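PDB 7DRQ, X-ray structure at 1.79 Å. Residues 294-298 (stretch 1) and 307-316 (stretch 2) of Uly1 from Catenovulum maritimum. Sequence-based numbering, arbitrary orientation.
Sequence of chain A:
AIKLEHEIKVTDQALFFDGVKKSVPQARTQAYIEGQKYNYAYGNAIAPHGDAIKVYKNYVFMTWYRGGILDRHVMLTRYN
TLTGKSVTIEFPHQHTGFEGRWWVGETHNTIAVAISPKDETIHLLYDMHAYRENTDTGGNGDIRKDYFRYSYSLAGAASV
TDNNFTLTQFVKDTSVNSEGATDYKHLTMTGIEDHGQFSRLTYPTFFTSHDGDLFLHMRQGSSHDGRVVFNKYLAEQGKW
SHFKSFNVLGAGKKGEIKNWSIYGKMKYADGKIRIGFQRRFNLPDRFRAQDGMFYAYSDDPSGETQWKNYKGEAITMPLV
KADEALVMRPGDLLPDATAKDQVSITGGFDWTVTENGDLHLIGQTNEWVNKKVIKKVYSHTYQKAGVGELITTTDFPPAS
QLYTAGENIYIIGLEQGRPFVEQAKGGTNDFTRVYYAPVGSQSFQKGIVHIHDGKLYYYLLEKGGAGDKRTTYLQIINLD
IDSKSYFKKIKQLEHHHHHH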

# COMPACT_ATOMS: atom_id res chain seq x y z
N PHE A 294 8.85 1.19 -15.14
CA PHE A 294 9.93 2.11 -14.77
C PHE A 294 10.50 1.74 -13.41
O PHE A 294 9.81 1.17 -12.56
CB PHE A 294 9.41 3.56 -14.76
CG PHE A 294 8.72 3.96 -16.04
CD1 PHE A 294 9.44 4.50 -17.09
CD2 PHE A 294 7.35 3.76 -16.19
CE1 PHE A 294 8.80 4.86 -18.29
CE2 PHE A 294 6.71 4.11 -17.37
CZ PHE A 294 7.44 4.67 -18.42
N TYR A 295 11.76 2.12 -13.19
CA TYR A 295 12.45 1.77 -11.95
C TYR A 295 13.60 2.73 -11.74
O TYR A 295 14.30 3.09 -12.70
CB TYR A 295 12.97 0.33 -12.00
CG TYR A 295 14.05 -0.04 -11.00
CD1 TYR A 295 13.73 -0.33 -9.67
CD2 TYR A 295 15.38 -0.17 -11.39
CE1 TYR A 295 14.71 -0.71 -8.76
CE2 TYR A 295 16.37 -0.52 -10.49
CZ TYR A 295 16.03 -0.79 -9.18
OH TYR A 295 17.00 -1.17 -8.29
N ALA A 296 13.81 3.15 -10.50
CA ALA A 296 14.97 3.95 -10.15
C ALA A 296 15.33 3.65 -8.70
O ALA A 296 14.49 3.19 -7.92
CB ALA A 296 14.70 5.45 -10.34
N TYR A 297 16.58 3.94 -8.34
CA TYR A 297 17.01 3.73 -6.96
C TYR A 297 17.92 4.87 -6.55
O TYR A 297 18.52 5.55 -7.38
CB TYR A 297 17.73 2.37 -6.79
CG TYR A 297 19.04 2.28 -7.54
CD1 TYR A 297 20.23 2.68 -6.94
CD2 TYR A 297 19.08 1.79 -8.83
CE1 TYR A 297 21.43 2.60 -7.62
CE2 TYR A 297 20.29 1.72 -9.52
CZ TYR A 297 21.45 2.12 -8.91
OH TYR A 297 22.64 2.04 -9.59
N SER A 298 18.01 5.08 -5.24
CA SER A 298 18.83 6.15 -4.68
C SER A 298 20.02 5.55 -3.95
O SER A 298 19.87 4.60 -3.17
CB SER A 298 18.01 7.02 -3.72
OG SER A 298 18.88 7.91 -3.03
N TRP A 307 19.82 9.69 -7.28
CA TRP A 307 18.86 8.80 -7.92
C TRP A 307 19.37 8.36 -9.28
O TRP A 307 19.89 9.17 -10.06
CB TRP A 307 17.51 9.48 -8.06
CG TRP A 307 16.70 9.42 -6.80
CD1 TRP A 307 16.69 10.33 -5.79
CD2 TRP A 307 15.80 8.37 -6.41
NE1 TRP A 307 15.83 9.92 -4.79
CE2 TRP A 307 15.28 8.71 -5.15
CE3 TRP A 307 15.39 7.17 -7.01
CZ2 TRP A 307 14.36 7.91 -4.47
CZ3 TRP A 307 14.47 6.36 -6.33
CH2 TRP A 307 13.97 6.74 -5.08
N LYS A 308 19.19 7.07 -9.58
CA LYS A 308 19.76 6.44 -10.76
C LYS A 308 18.75 5.48 -11.38
O LYS A 308 17.86 4.97 -10.71
CB LYS A 308 21.05 5.68 -10.42
CG LYS A 308 21.98 6.48 -9.51
CD LYS A 308 23.42 6.17 -9.75
CE LYS A 308 24.33 7.19 -9.06
NZ LYS A 308 25.00 6.61 -7.88
N ASN A 309 18.91 5.24 -12.68
CA ASN A 309 18.10 4.22 -13.33
C ASN A 309 18.80 2.87 -13.21
O ASN A 309 19.85 2.75 -12.57
CB ASN A 309 17.78 4.60 -14.78
CG ASN A 309 19.02 4.69 -15.67
OD1 ASN A 309 20.07 4.13 -15.36
ND2 ASN A 309 18.88 5.39 -16.79
N TYR A 310 18.23 1.82 -13.82
CA TYR A 310 18.76 0.49 -13.56
C TYR A 310 20.16 0.32 -14.11
O TYR A 310 20.91 -0.52 -13.61
CB TYR A 310 17.83 -0.59 -14.14
CG TYR A 310 18.04 -0.90 -15.61
CD1 TYR A 310 17.42 -0.14 -16.60
CD2 TYR A 310 18.84 -1.97 -16.00
CE1 TYR A 310 17.61 -0.43 -17.95
CE2 TYR A 310 19.02 -2.27 -17.34
CZ TYR A 310 18.41 -1.50 -18.30
OH TYR A 310 18.62 -1.83 -19.63
N LYS A 311 20.54 1.12 -15.10
CA LYS A 311 21.90 1.09 -15.64
C LYS A 311 22.90 1.83 -14.75
O LYS A 311 24.11 1.76 -15.02
CB LYS A 311 21.93 1.70 -17.04
CG LYS A 311 21.14 0.95 -18.09
CD LYS A 311 20.96 1.85 -19.31
CE LYS A 311 20.24 1.17 -20.46
NZ LYS A 311 20.14 2.11 -21.61
N GLY A 312 22.44 2.54 -13.73
CA GLY A 312 23.32 3.31 -12.88
C GLY A 312 23.51 4.75 -13.29
O GLY A 312 24.33 5.45 -12.68
N GLU A 313 22.78 5.21 -14.30
CA GLU A 313 22.89 6.59 -14.76
C GLU A 313 22.04 7.50 -13.90
O GLU A 313 20.91 7.16 -13.53
CB GLU A 313 22.45 6.69 -16.22
CG GLU A 313 23.09 5.64 -17.12
CD GLU A 313 22.43 5.52 -18.49
OE1 GLU A 313 21.22 5.81 -18.63
OE2 GLU A 313 23.14 5.13 -19.44
N ALA A 314 22.57 8.68 -13.59
CA ALA A 314 21.79 9.65 -12.83
C ALA A 314 20.55 10.06 -13.61
O ALA A 314 20.60 10.24 -14.83
CB ALA A 314 22.63 10.89 -12.52
N ILE A 315 19.42 10.17 -12.91
CA ILE A 315 18.19 10.64 -13.52
C ILE A 315 17.88 12.04 -13.00
O ILE A 315 18.34 12.45 -11.93
CB ILE A 315 16.99 9.68 -13.29
CG1 ILE A 315 16.69 9.53 -11.80
CG2 ILE A 315 17.30 8.32 -13.91
CD1 ILE A 315 15.31 8.92 -11.52
N THR A 316 17.11 12.77 -13.79
CA THR A 316 16.60 14.07 -13.37
C THR A 316 15.76 13.92 -12.10
O THR A 316 14.95 13.00 -12.00
CB THR A 316 15.76 14.69 -14.48
OG1 THR A 316 16.56 14.80 -15.67
CG2 THR A 316 15.24 16.07 -14.09
O HOH W 1 15.55 2.01 -14.82
O HOH W 2 22.87 0.24 -11.58

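How do the two backbones bond to each other? They run antiparallel, and Y297 and K308 form the hydrogen-bonded pair that joins them. Y297 N donates to K308 O at 2.9 Å, and K308 N donates to Y297 O at 2.8 Å, so each residue has both its amide and its carbonyl satisfied by the other. S298 and W307 follow as a non-hydrogen-bonded pair, their CA atoms 4.2 Å apart. Both carbonyls also receive a CA-H contact: A296 CA lies 3.1 Å from K308 O, and W307 CA lies 3.3 Å from Y297 O.

What takes over where direct pairing stops? From N309, whose CA is nearest that of A296 across the stretches, the second stretch turns, and water 1 bridges the gap: it donates to Y295 O at 2.7 Å and accepts from Y310 N at 2.9 Å. A type I turn runs from N309 to G312, closed by G312 N donating to N309 O at 2.8 Å. The N309 side chain holds the loop from within. N309 OD1 accepts from E313 N at 3.1 Å and, weakly, from K311 N, also at 3.1 Å, while N309 ND2 donates to E313 OE1 at 3.0 Å. The backbone adds N309 N to E313 O at 2.9 Å, and I315 N to W307 O at 3.1 Å, which gives the W307 carbonyl a partner within its own stretch.

How does Y297 reach the turn? The Y297 ring carries K308 CB over one face, 4.2 Å from the centroid of that ring, a CH-pi contact between neighbors on the same side of the sheet. The ring edge approaches Y310 CA, and the hydroxyl extends to G312, with Y297 OH 3.6 Å from G312 CA. Water 2 links this end to the turn, lying 2.7 Å from Y297 OH in a hydrogen bond and donating to Y310 O at 2.9 Å. At G312, the positive phi would jam a CB against the preceding carbonyl oxygen, so the backbone itself calls for glycine. On the same side of the strand as Y297, the edge of the Y295 ring meets Y310, with Y295 CD2 3.7 Å from Y310 CB.

Which side chains pack on the other side of the sheet? S298 and W307 meet there: S298 CB sits over the indole, 3.7 Å from the centroid of the W307 five-membered ring. W307 NE1 is satisfied by a hydrogen bond elsewhere in the structure. A296 CB touches two apolar partners, 3.8 Å from W307 CE3 and 3.7 Å from I315 CD1.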